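Local atomic coordinates of transcriptional regulator (Methanobacterium thermoautotrophicum, PDB entry 3BPV), a protein that probably binds DNA and represses transcription as a dimeric, winged-helix member of the MarR family. Residues 32-37 with 62-67; 25-30 with 70-75; 36-41 with 87-92. All coordinates share one frame; numbering follows the deposited sequence.

Interaction 1 (32-37 with 62-67); sequences VACLLR and RTLRRL
Cys-34 carries SG anti to its own carbonyl carbon and beside the backbone N (chi1 -76°), which sets the sulfur against the methyl of Thr-63. Leu-67 and Leu-64 on the facing helix adopt the same first-torsion class, and in Leu-67 (chi2 170°) the CD1 methyl is thereby laid against Cys-34. Thr-63 keeps CG2 anti to the backbone N, so that its methyl, and not its hydroxyl, meets the sulfur. Three side chains, Thr-63, Leu-64 and Leu-67, thus surround Cys-34 on its side facing helix 57-69. CB of Cys-34 lies 3.8 Å from CD1 of Leu-67 and 4.1 Å from CD2 of Leu-64, while SG of Cys-34 stands 3.8 Å from CG2 of Thr-63. One residue further along helix 29-40, the same Leu-67 CD1 comes to 4.0 Å from the backbone N of Leu-35, and its sister methyl CD2 is 4.4 Å from CB of Leu-35, a looser touch. The segment axes approach to 10.0 Å and cross at -74°, so the two helices meet over a short patch around Cys-34 instead of running alongside each other. Phe-53 of helix 46-53 also packs on Cys-34, and Ile-97 and Ile-100 of helix 97-111 on Leu-35, so the crossing also borders helix 46-53 of the helix-turn-helix and helix 97-111, which follows the wing. No hydrogen bond joins the segments: OG1 of Thr-63 is given to the carbonyl of Thr-59 in its own helix, so the residue presents carbon to its neighbour, and cohesion here rests on buried methyl and sulfur packing.

Interaction 2 (25-30 with 70-75); sequences LNLTDA and SGFIER
The phenyl ring of Phe-72 has the carbonyl oxygen of Ser-70 over the centre of one face, 4.0 Å above the plane, and the carbonyl oxygen of Leu-25 at its edge. That second oxygen lies in the ring plane, 3.7 Å from CE2 of Phe-72, where it faces the electropositive rim of C-H groups. Leu-27 comes in obliquely, tip to tip with the ring, its CD2 4.0 Å from CE2 of Phe-72; CB of Leu-25 touches CZ of Phe-72 more loosely. The ring reaches this place because Phe-72 holds CG beside its backbone N (chi1 -61°). In the winged-helix fold this is the point where helix 57-69 ends in a Schellman motif, with Gly-71 at positive phi (79°), and the chain turns into the first strand of the wing; the 25-30 segment leads into helix 29-40, N-capped by Thr-28. An alanine in place of Phe-72 would remove the ring and would probably loosen the packing of Leu-25 and Leu-27 against the start of the wing. Beside the ring the contact turns polar and is bridged by two waters. OG of Ser-70, itself hydrogen-bonded to the carbonyl of Arg-66, lies 2.6 Å from a water that donates to Asn-26 O. A second water, 2.8 Å from Ser-70 OG, accepts from ND2 of Asn-26 at 3.0 Å.

Interaction 3 (36-41 with 87-92); sequences LRIHRE and LEVTRR
OE2 of Glu-41 is gripped by two N-H groups of one guanidinium: NH1 of Arg-37 at 2.6 Å and NH2 of Arg-37 at 2.7 Å, both ending on this single oxygen. The oxygen lies in the guanidinium plane, yet the donors approach from above the carboxylate plane, and the N-H...O angles of 145° and 137° are the bends expected when two nitrogens share one acceptor. NH1 of Arg-40 adds a long salt-bridge contact to the same oxygen, and the concentrated positive charge would tend to keep Glu-41 ionised. This network stays within segment 36-41; the direct side-chain contact with strand 84-89 is apolar. Ile-38, with CG2 anti to its backbone N, drives that methyl against the strand, 3.6 Å from CA of Glu-88 and 3.7 Å from CG2 of Val-89. The side chains of Ile-38 and Leu-87 cross at about a right angle, CD1 meeting CD1 at 3.9 Å. CG2 of Val-89 also sits 3.5 Å from the backbone N of His-39. A single water links the two backbones, donating to Ile-38 O and accepting from Val-89 N at 2.8 Å. Leu-49 and Leu-64 pack on both Ile-38 and Leu-87. Helix and strand cross here at -94°; helices 29-40, 46-53 and 57-69 followed by the antiparallel hairpin 73-78/84-89 give the winged helix-turn-helix order of the MarR family.

In the fold
Helix 29-40 carries interactions 1 and 3, and the turn leading into it carries interaction 2. Interactions 1 and 2 have centres about 5 Å apart and are tied where helix 57-69 gives way to strand 73-78: Leu-67 O lies 2.9 Å from Phe-72 N, a probable hydrogen bond, and Leu-35 CD1 packs 3.6 Å from Ile-73 CG2. Interaction 3, its centre about 9 Å from that of interaction 1, joins it through Leu-64 CD2 and Ile-38 CD1, 4.1 Å apart. Interactions 2 and 3 reach neighbouring strands of the wing, where Glu-74 N and Glu-88 O are 2.8 Å apart. Together they join helix 29-40 and the turn before it to helix 57-69 and the wing, the elements that typically contact DNA in this family.

Interaction 1 (32-37 with 62-67)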
loop_
_atom_site.group_PDB
_atom_site.type_symbol
_atom_site.label_atom_id
_atom_site.label_comp_id
_atom_site.label_asym_id
_atom_site.label_seq_id
_atom_site.Cartn_x
_atom_site.Cartn_y
_atom_site.Cartn_z
ATOM N N VAL A 32 5.914 -10.265 0.434
ATOM C CA VAL A 32 4.905 -11.240 0.811
ATOM C C VAL A 32 3.724 -11.173 -0.154
ATOM O O VAL A 32 3.208 -12.204 -0.584
ATOM C CB VAL A 32 4.406 -11.000 2.255
ATOM C CG1 VAL A 32 3.142 -11.816 2.523
ATOM C CG2 VAL A 32 5.490 -11.393 3.240
ATOM N N ALA A 33 3.295 -9.968 -0.504
ATOM C CA ALA A 33 2.168 -9.815 -1.417
ATOM C C ALA A 33 2.476 -10.482 -2.748
ATOM O O ALA A 33 1.640 -11.212 -3.282
ATOM C CB ALA A 33 1.864 -8.334 -1.628
ATOM N N CYS A 34 3.669 -10.236 -3.283
ATOM C CA CYS A 34 4.061 -10.840 -4.552
ATOM C C CYS A 34 4.138 -12.361 -4.426
ATOM O O CYS A 34 3.662 -13.096 -5.294
ATOM C CB CYS A 34 5.422 -10.309 -5.007
ATOM S SG CYS A 34 5.367 -8.639 -5.682
ATOM N N LEU A 35 4.739 -12.838 -3.346
ATOM C CA LEU A 35 4.879 -14.269 -3.137
ATOM C C LEU A 35 3.517 -14.958 -3.094
ATOM O O LEU A 35 3.314 -15.981 -3.751
ATOM C CB LEU A 35 5.640 -14.537 -1.838
ATOM C CG LEU A 35 6.036 -15.992 -1.586
ATOM C CD1 LEU A 35 6.974 -16.467 -2.675
ATOM C CD2 LEU A 35 6.721 -16.098 -0.232
ATOM N N LEU A 36 2.576 -14.404 -2.337
ATOM C CA LEU A 36 1.256 -15.020 -2.240
ATOM C C LEU A 36 0.522 -14.982 -3.569
ATOM O O LEU A 36 -0.201 -15.923 -3.910
ATOM C CB LEU A 36 0.414 -14.344 -1.154
ATOM C CG LEU A 36 0.943 -14.509 0.277
ATOM C CD1 LEU A 36 0.032 -13.776 1.250
ATOM C CD2 LEU A 36 1.021 -15.997 0.624
ATOM N N ARG A 37 0.702 -13.906 -4.327
ATOM C CA ARG A 37 0.038 -13.799 -5.621
ATOM C C ARG A 37 0.586 -14.818 -6.617
ATOM O O ARG A 37 -0.173 -15.398 -7.393
ATOM C CB ARG A 37 0.198 -12.386 -6.185
ATOM C CG ARG A 37 -0.617 -12.126 -7.439
ATOM C CD ARG A 37 -2.100 -12.009 -7.133
ATOM N NE ARG A 37 -2.881 -11.821 -8.353
ATOM C CZ ARG A 37 -3.057 -12.761 -9.274
ATOM N NH1 ARG A 37 -2.512 -13.960 -9.116
ATOM N NH2 ARG A 37 -3.776 -12.504 -10.356
ATOM N N ARG A 62 12.375 -4.581 -8.279
ATOM C CA ARG A 62 13.238 -4.691 -7.107
ATOM C C ARG A 62 12.655 -5.670 -6.095
ATOM O O ARG A 62 13.390 -6.426 -5.470
ATOM C CB ARG A 62 13.439 -3.321 -6.461
ATOM C CG ARG A 62 14.160 -2.325 -7.360
ATOM C CD ARG A 62 14.666 -1.120 -6.577
ATOM N NE ARG A 62 15.775 -1.492 -5.701
ATOM C CZ ARG A 62 17.051 -1.514 -6.071
ATOM N NH1 ARG A 62 17.405 -1.173 -7.305
ATOM N NH2 ARG A 62 17.979 -1.895 -5.206
ATOM N N THR A 63 11.339 -5.657 -5.928
ATOM C CA THR A 63 10.693 -6.570 -4.994
ATOM C C THR A 63 10.894 -8.027 -5.418
ATOM O O THR A 63 11.224 -8.896 -4.602
ATOM C CB THR A 63 9.186 -6.262 -4.910
ATOM O OG1 THR A 63 9.010 -4.913 -4.462
ATOM C CG2 THR A 63 8.485 -7.205 -3.953
ATOM N N LEU A 64 10.698 -8.296 -6.704
ATOM C CA LEU A 64 10.864 -9.643 -7.220
ATOM C C LEU A 64 12.329 -10.082 -7.175
ATOM O O LEU A 64 12.620 -11.247 -6.917
ATOM C CB LEU A 64 10.322 -9.721 -8.648
ATOM C CG LEU A 64 8.809 -9.525 -8.760
ATOM C CD1 LEU A 64 8.429 -9.448 -10.230
ATOM C CD2 LEU A 64 8.075 -10.672 -8.071
ATOM N N ARG A 65 13.252 -9.153 -7.406
ATOM C CA ARG A 65 14.668 -9.497 -7.361
ATOM C C ARG A 65 15.031 -9.973 -5.955
ATOM O O ARG A 65 15.773 -10.941 -5.789
ATOM C CB ARG A 65 15.521 -8.287 -7.756
ATOM C CG ARG A 65 16.997 -8.606 -7.944
ATOM C CD ARG A 65 17.759 -7.403 -8.482
ATOM N NE ARG A 65 17.236 -6.964 -9.774
ATOM C CZ ARG A 65 17.768 -5.989 -10.504
ATOM N NH1 ARG A 65 18.845 -5.345 -10.074
ATOM N NH2 ARG A 65 17.225 -5.660 -11.668
ATOM N N ARG A 66 14.500 -9.301 -4.939
ATOM C CA ARG A 66 14.773 -9.692 -3.560
ATOM C C ARG A 66 14.218 -11.086 -3.271
ATOM O O ARG A 66 14.865 -11.889 -2.593
ATOM C CB ARG A 66 14.173 -8.665 -2.594
ATOM C CG ARG A 66 14.834 -7.296 -2.694
ATOM C CD ARG A 66 14.191 -6.284 -1.772
ATOM N NE ARG A 66 14.373 -6.617 -0.363
ATOM C CZ ARG A 66 13.941 -5.860 0.642
ATOM N NH1 ARG A 66 13.302 -4.726 0.391
ATOM N NH2 ARG A 66 14.152 -6.234 1.894
ATOM N N LEU A 67 13.027 -11.386 -3.781
ATOM C CA LEU A 67 12.440 -12.703 -3.551
ATOM C C LEU A 67 13.275 -13.771 -4.236
ATOM O O LEU A 67 13.460 -14.863 -3.700
ATOM C CB LEU A 67 11.007 -12.769 -4.083
ATOM C CG LEU A 67 9.919 -12.137 -3.213
ATOM C CD1 LEU A 67 8.620 -12.083 -3.997
ATOM C CD2 LEU A 67 9.758 -12.943 -1.924
#

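Interaction 2 (25-30 with 70-75)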
loop_
_atom_site.group_PDB
_atom_site.type_symbol
_atom_site.label_atom_id
_atom_site.label_comp_id
_atom_site.label_asym_id
_atom_site.label_seq_id
_atom_site.Cartn_x
_atom_site.Cartn_y
_atom_site.Cartn_z
ATOM N N LEU A 25 13.831 -13.541 7.535
ATOM C CA LEU A 25 13.759 -14.132 6.199
ATOM C C LEU A 25 13.936 -13.035 5.154
ATOM O O LEU A 25 13.757 -13.263 3.955
ATOM C CB LEU A 25 12.408 -14.817 5.991
ATOM C CG LEU A 25 12.080 -15.978 6.930
ATOM C CD1 LEU A 25 10.673 -16.472 6.645
ATOM C CD2 LEU A 25 13.092 -17.096 6.736
ATOM N N ASN A 26 14.283 -11.844 5.629
ATOM C CA ASN A 26 14.481 -10.680 4.771
ATOM C C ASN A 26 13.220 -10.362 3.987
ATOM O O ASN A 26 13.278 -9.858 2.862
ATOM C CB ASN A 26 15.649 -10.898 3.805
ATOM C CG ASN A 26 16.996 -10.825 4.493
ATOM O OD1 ASN A 26 17.161 -10.104 5.479
ATOM N ND2 ASN A 26 17.971 -11.556 3.971
ATOM N N LEU A 27 12.077 -10.639 4.595
ATOM C CA LEU A 27 10.806 -10.385 3.937
ATOM C C LEU A 27 10.178 -9.071 4.367
ATOM O O LEU A 27 10.354 -8.612 5.496
ATOM C CB LEU A 27 9.824 -11.536 4.209
ATOM C CG LEU A 27 10.058 -12.848 3.455
ATOM C CD1 LEU A 27 9.156 -13.927 4.035
ATOM C CD2 LEU A 27 9.773 -12.649 1.970
ATOM N N THR A 28 9.451 -8.477 3.433
ATOM C CA THR A 28 8.739 -7.234 3.645
ATOM C C THR A 28 7.332 -7.452 3.125
ATOM O O THR A 28 7.067 -8.418 2.400
ATOM C CB THR A 28 9.347 -6.091 2.841
ATOM O OG1 THR A 28 9.395 -6.473 1.459
ATOM C CG2 THR A 28 10.743 -5.760 3.343
ATOM N N ASP A 29 6.437 -6.545 3.476
ATOM C CA ASP A 29 5.051 -6.615 3.049
ATOM C C ASP A 29 4.951 -6.757 1.529
ATOM O O ASP A 29 4.210 -7.597 1.024
ATOM C CB ASP A 29 4.332 -5.346 3.509
ATOM C CG ASP A 29 2.848 -5.395 3.282
ATOM O OD1 ASP A 29 2.422 -5.677 2.144
ATOM O OD2 ASP A 29 2.108 -5.133 4.250
ATOM N N ALA A 30 5.691 -5.935 0.799
ATOM C CA ALA A 30 5.654 -5.977 -0.658
ATOM C C ALA A 30 6.064 -7.344 -1.202
ATOM O O ALA A 30 5.458 -7.853 -2.151
ATOM C CB ALA A 30 6.551 -4.887 -1.235
ATOM N N SER A 70 16.589 -14.397 -2.397
ATOM C CA SER A 70 16.351 -15.191 -1.197
ATOM C C SER A 70 15.969 -16.632 -1.535
ATOM O O SER A 70 15.867 -17.478 -0.645
ATOM C CB SER A 70 15.254 -14.547 -0.352
ATOM O OG SER A 70 15.660 -13.268 0.109
ATOM N N GLY A 71 15.753 -16.900 -2.821
ATOM C CA GLY A 71 15.401 -18.240 -3.262
ATOM C C GLY A 71 13.950 -18.643 -3.058
ATOM O O GLY A 71 13.638 -19.836 -3.010
ATOM N N PHE A 72 13.052 -17.669 -2.949
ATOM C CA PHE A 72 11.639 -17.976 -2.744
ATOM C C PHE A 72 10.850 -18.081 -4.037
ATOM O O PHE A 72 9.769 -18.662 -4.063
ATOM C CB PHE A 72 10.988 -16.939 -1.827
ATOM C CG PHE A 72 11.594 -16.879 -0.456
ATOM C CD1 PHE A 72 11.859 -18.047 0.254
ATOM C CD2 PHE A 72 11.894 -15.655 0.131
ATOM C CE1 PHE A 72 12.418 -17.995 1.528
ATOM C CE2 PHE A 72 12.450 -15.593 1.405
ATOM C CZ PHE A 72 12.713 -16.764 2.104
ATOM N N ILE A 73 11.371 -17.499 -5.108
ATOM C CA ILE A 73 10.698 -17.595 -6.396
ATOM C C ILE A 73 11.734 -17.793 -7.481
ATOM O O ILE A 73 12.919 -17.523 -7.283
ATOM C CB ILE A 73 9.869 -16.327 -6.763
ATOM C CG1 ILE A 73 10.796 -15.126 -6.986
ATOM C CG2 ILE A 73 8.834 -16.053 -5.690
ATOM C CD1 ILE A 73 10.093 -13.890 -7.546
ATOM N N GLU A 74 11.275 -18.269 -8.630
ATOM C CA GLU A 74 12.143 -18.486 -9.770
ATOM C C GLU A 74 11.548 -17.712 -10.936
ATOM O O GLU A 74 10.328 -17.577 -11.047
ATOM C CB GLU A 74 12.224 -19.977 -10.107
ATOM C CG GLU A 74 10.890 -20.617 -10.448
ATOM C CD GLU A 74 11.036 -22.058 -10.889
ATOM O OE1 GLU A 74 11.725 -22.301 -11.903
ATOM O OE2 GLU A 74 10.467 -22.947 -10.223
ATOM N N ARG A 75 12.420 -17.205 -11.798
ATOM C CA ARG A 75 12.003 -16.430 -12.956
ATOM C C ARG A 75 12.648 -17.005 -14.212
ATOM O O ARG A 75 13.860 -17.205 -14.260
ATOM C CB ARG A 75 12.429 -14.974 -12.768
ATOM C CG ARG A 75 12.138 -14.065 -13.940
ATOM C CD ARG A 75 12.910 -12.770 -13.787
ATOM N NE ARG A 75 12.639 -11.829 -14.867
ATOM C CZ ARG A 75 13.347 -10.728 -15.090
ATOM N NH1 ARG A 75 14.374 -10.429 -14.307
ATOM N NH2 ARG A 75 13.026 -9.924 -16.093
HETATM O O HOH W 1 13.441 -12.082 0.738
HETATM O O HOH W 2 18.097 -12.879 1.333
#

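Interaction 3 (36-41 with 87-92)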
loop_
_atom_site.group_PDB
_atom_site.type_symbol
_atom_site.label_atom_id
_atom_site.label_comp_id
_atom_site.label_asym_id
_atom_site.label_seq_id
_atom_site.Cartn_x
_atom_site.Cartn_y
_atom_site.Cartn_z
ATOM N N LEU A 36 2.576 -14.404 -2.337
ATOM C CA LEU A 36 1.256 -15.020 -2.240
ATOM C C LEU A 36 0.522 -14.982 -3.569
ATOM O O LEU A 36 -0.201 -15.923 -3.910
ATOM C CB LEU A 36 0.414 -14.344 -1.154
ATOM C CG LEU A 36 0.943 -14.509 0.277
ATOM C CD1 LEU A 36 0.032 -13.776 1.250
ATOM C CD2 LEU A 36 1.021 -15.997 0.624
ATOM N N ARG A 37 0.702 -13.906 -4.327
ATOM C CA ARG A 37 0.038 -13.799 -5.621
ATOM C C ARG A 37 0.586 -14.818 -6.617
ATOM O O ARG A 37 -0.173 -15.398 -7.393
ATOM C CB ARG A 37 0.198 -12.386 -6.185
ATOM C CG ARG A 37 -0.617 -12.126 -7.439
ATOM C CD ARG A 37 -2.100 -12.009 -7.133
ATOM N NE ARG A 37 -2.881 -11.821 -8.353
ATOM C CZ ARG A 37 -3.057 -12.761 -9.274
ATOM N NH1 ARG A 37 -2.512 -13.960 -9.116
ATOM N NH2 ARG A 37 -3.776 -12.504 -10.356
ATOM N N ILE A 38 1.897 -15.037 -6.605
ATOM C CA ILE A 38 2.504 -16.003 -7.515
ATOM C C ILE A 38 2.109 -17.407 -7.074
ATOM O O ILE A 38 1.882 -18.295 -7.906
ATOM C CB ILE A 38 4.040 -15.881 -7.508
ATOM C CG1 ILE A 38 4.446 -14.484 -7.982
ATOM C CG2 ILE A 38 4.655 -16.940 -8.420
ATOM C CD1 ILE A 38 5.893 -14.153 -7.720
ATOM N N HIS A 39 2.032 -17.595 -5.761
ATOM C CA HIS A 39 1.658 -18.868 -5.157
ATOM C C HIS A 39 0.283 -19.326 -5.637
ATOM O O HIS A 39 0.076 -20.510 -5.928
ATOM C CB HIS A 39 1.666 -18.720 -3.627
ATOM C CG HIS A 39 1.052 -19.874 -2.892
ATOM N ND1 HIS A 39 1.547 -21.158 -2.971
ATOM C CD2 HIS A 39 -0.002 -19.927 -2.044
ATOM C CE1 HIS A 39 0.825 -21.952 -2.200
ATOM N NE2 HIS A 39 -0.120 -21.231 -1.626
ATOM N N ARG A 40 -0.656 -18.392 -5.728
ATOM C CA ARG A 40 -2.001 -18.739 -6.158
ATOM C C ARG A 40 -2.141 -18.783 -7.676
ATOM O O ARG A 40 -3.156 -19.258 -8.192
ATOM C CB ARG A 40 -3.021 -17.761 -5.563
ATOM C CG ARG A 40 -2.903 -16.330 -6.054
ATOM C CD ARG A 40 -4.019 -15.477 -5.469
ATOM N NE ARG A 40 -5.334 -16.031 -5.779
ATOM C CZ ARG A 40 -5.825 -16.152 -7.009
ATOM N NH1 ARG A 40 -5.110 -15.754 -8.053
ATOM N NH2 ARG A 40 -7.028 -16.680 -7.193
ATOM N N GLU A 41 -1.127 -18.305 -8.393
ATOM C CA GLU A 41 -1.178 -18.314 -9.851
ATOM C C GLU A 41 0.187 -18.666 -10.448
ATOM O O GLU A 41 0.859 -17.827 -11.058
ATOM C CB GLU A 41 -1.666 -16.949 -10.355
ATOM C CG GLU A 41 -1.937 -16.872 -11.847
ATOM C CD GLU A 41 -2.727 -15.627 -12.229
ATOM O OE1 GLU A 41 -2.728 -15.263 -13.421
ATOM O OE2 GLU A 41 -3.358 -15.024 -11.338
ATOM N N LEU A 87 6.920 -16.419 -13.643
ATOM C CA LEU A 87 7.240 -16.517 -12.223
ATOM C C LEU A 87 6.601 -17.730 -11.573
ATOM O O LEU A 87 5.482 -18.104 -11.899
ATOM C CB LEU A 87 6.754 -15.270 -11.480
ATOM C CG LEU A 87 7.169 -13.927 -12.077
ATOM C CD1 LEU A 87 6.456 -12.798 -11.356
ATOM C CD2 LEU A 87 8.677 -13.775 -11.979
ATOM N N GLU A 88 7.325 -18.333 -10.642
ATOM C CA GLU A 88 6.810 -19.472 -9.904
ATOM C C GLU A 88 7.467 -19.503 -8.535
ATOM O O GLU A 88 8.614 -19.086 -8.373
ATOM C CB GLU A 88 7.102 -20.780 -10.642
ATOM C CG GLU A 88 6.487 -21.997 -9.967
ATOM C CD GLU A 88 6.765 -23.282 -10.720
ATOM O OE1 GLU A 88 6.390 -23.366 -11.908
ATOM O OE2 GLU A 88 7.358 -24.204 -10.123
ATOM N N VAL A 89 6.726 -19.975 -7.543
ATOM C CA VAL A 89 7.269 -20.068 -6.200
ATOM C C VAL A 89 8.085 -21.350 -6.109
ATOM O O VAL A 89 7.676 -22.393 -6.617
ATOM C CB VAL A 89 6.154 -20.108 -5.146
ATOM C CG1 VAL A 89 6.760 -20.159 -3.757
ATOM C CG2 VAL A 89 5.266 -18.889 -5.293
ATOM N N THR A 90 9.250 -21.260 -5.484
ATOM C CA THR A 90 10.117 -22.418 -5.326
ATOM C C THR A 90 9.581 -23.261 -4.177
ATOM O O THR A 90 8.641 -22.863 -3.490
ATOM C CB THR A 90 11.539 -22.000 -4.965
ATOM O OG1 THR A 90 11.507 -21.290 -3.721
ATOM C CG2 THR A 90 12.138 -21.114 -6.053
ATOM N N ARG A 91 10.181 -24.428 -3.968
ATOM C CA ARG A 91 9.759 -25.299 -2.880
ATOM C C ARG A 91 9.989 -24.554 -1.570
ATOM O O ARG A 91 9.162 -24.600 -0.660
ATOM C CB ARG A 91 10.576 -26.590 -2.889
ATOM C CG ARG A 91 10.245 -27.531 -1.747
ATOM C CD ARG A 91 8.828 -28.087 -1.843
ATOM N NE ARG A 91 8.664 -29.005 -2.971
ATOM C CZ ARG A 91 8.430 -28.628 -4.224
ATOM N NH1 ARG A 91 8.323 -27.343 -4.532
ATOM N NH2 ARG A 91 8.306 -29.543 -5.178
ATOM N N ARG A 92 11.122 -23.862 -1.496
ATOM C CA ARG A 92 11.492 -23.086 -0.320
ATOM C C ARG A 92 10.421 -22.031 -0.050
ATOM O O ARG A 92 10.023 -21.813 1.093
ATOM C CB ARG A 92 12.846 -22.414 -0.561
ATOM C CG ARG A 92 13.398 -21.606 0.605
ATOM C CD ARG A 92 13.826 -22.499 1.760
ATOM N NE ARG A 92 14.681 -21.794 2.716
ATOM C CZ ARG A 92 14.288 -20.779 3.479
ATOM N NH1 ARG A 92 13.043 -20.335 3.413
ATOM N NH2 ARG A 92 15.148 -20.203 4.309
HETATM O O HOH W 3 4.018 -20.461 -8.005
#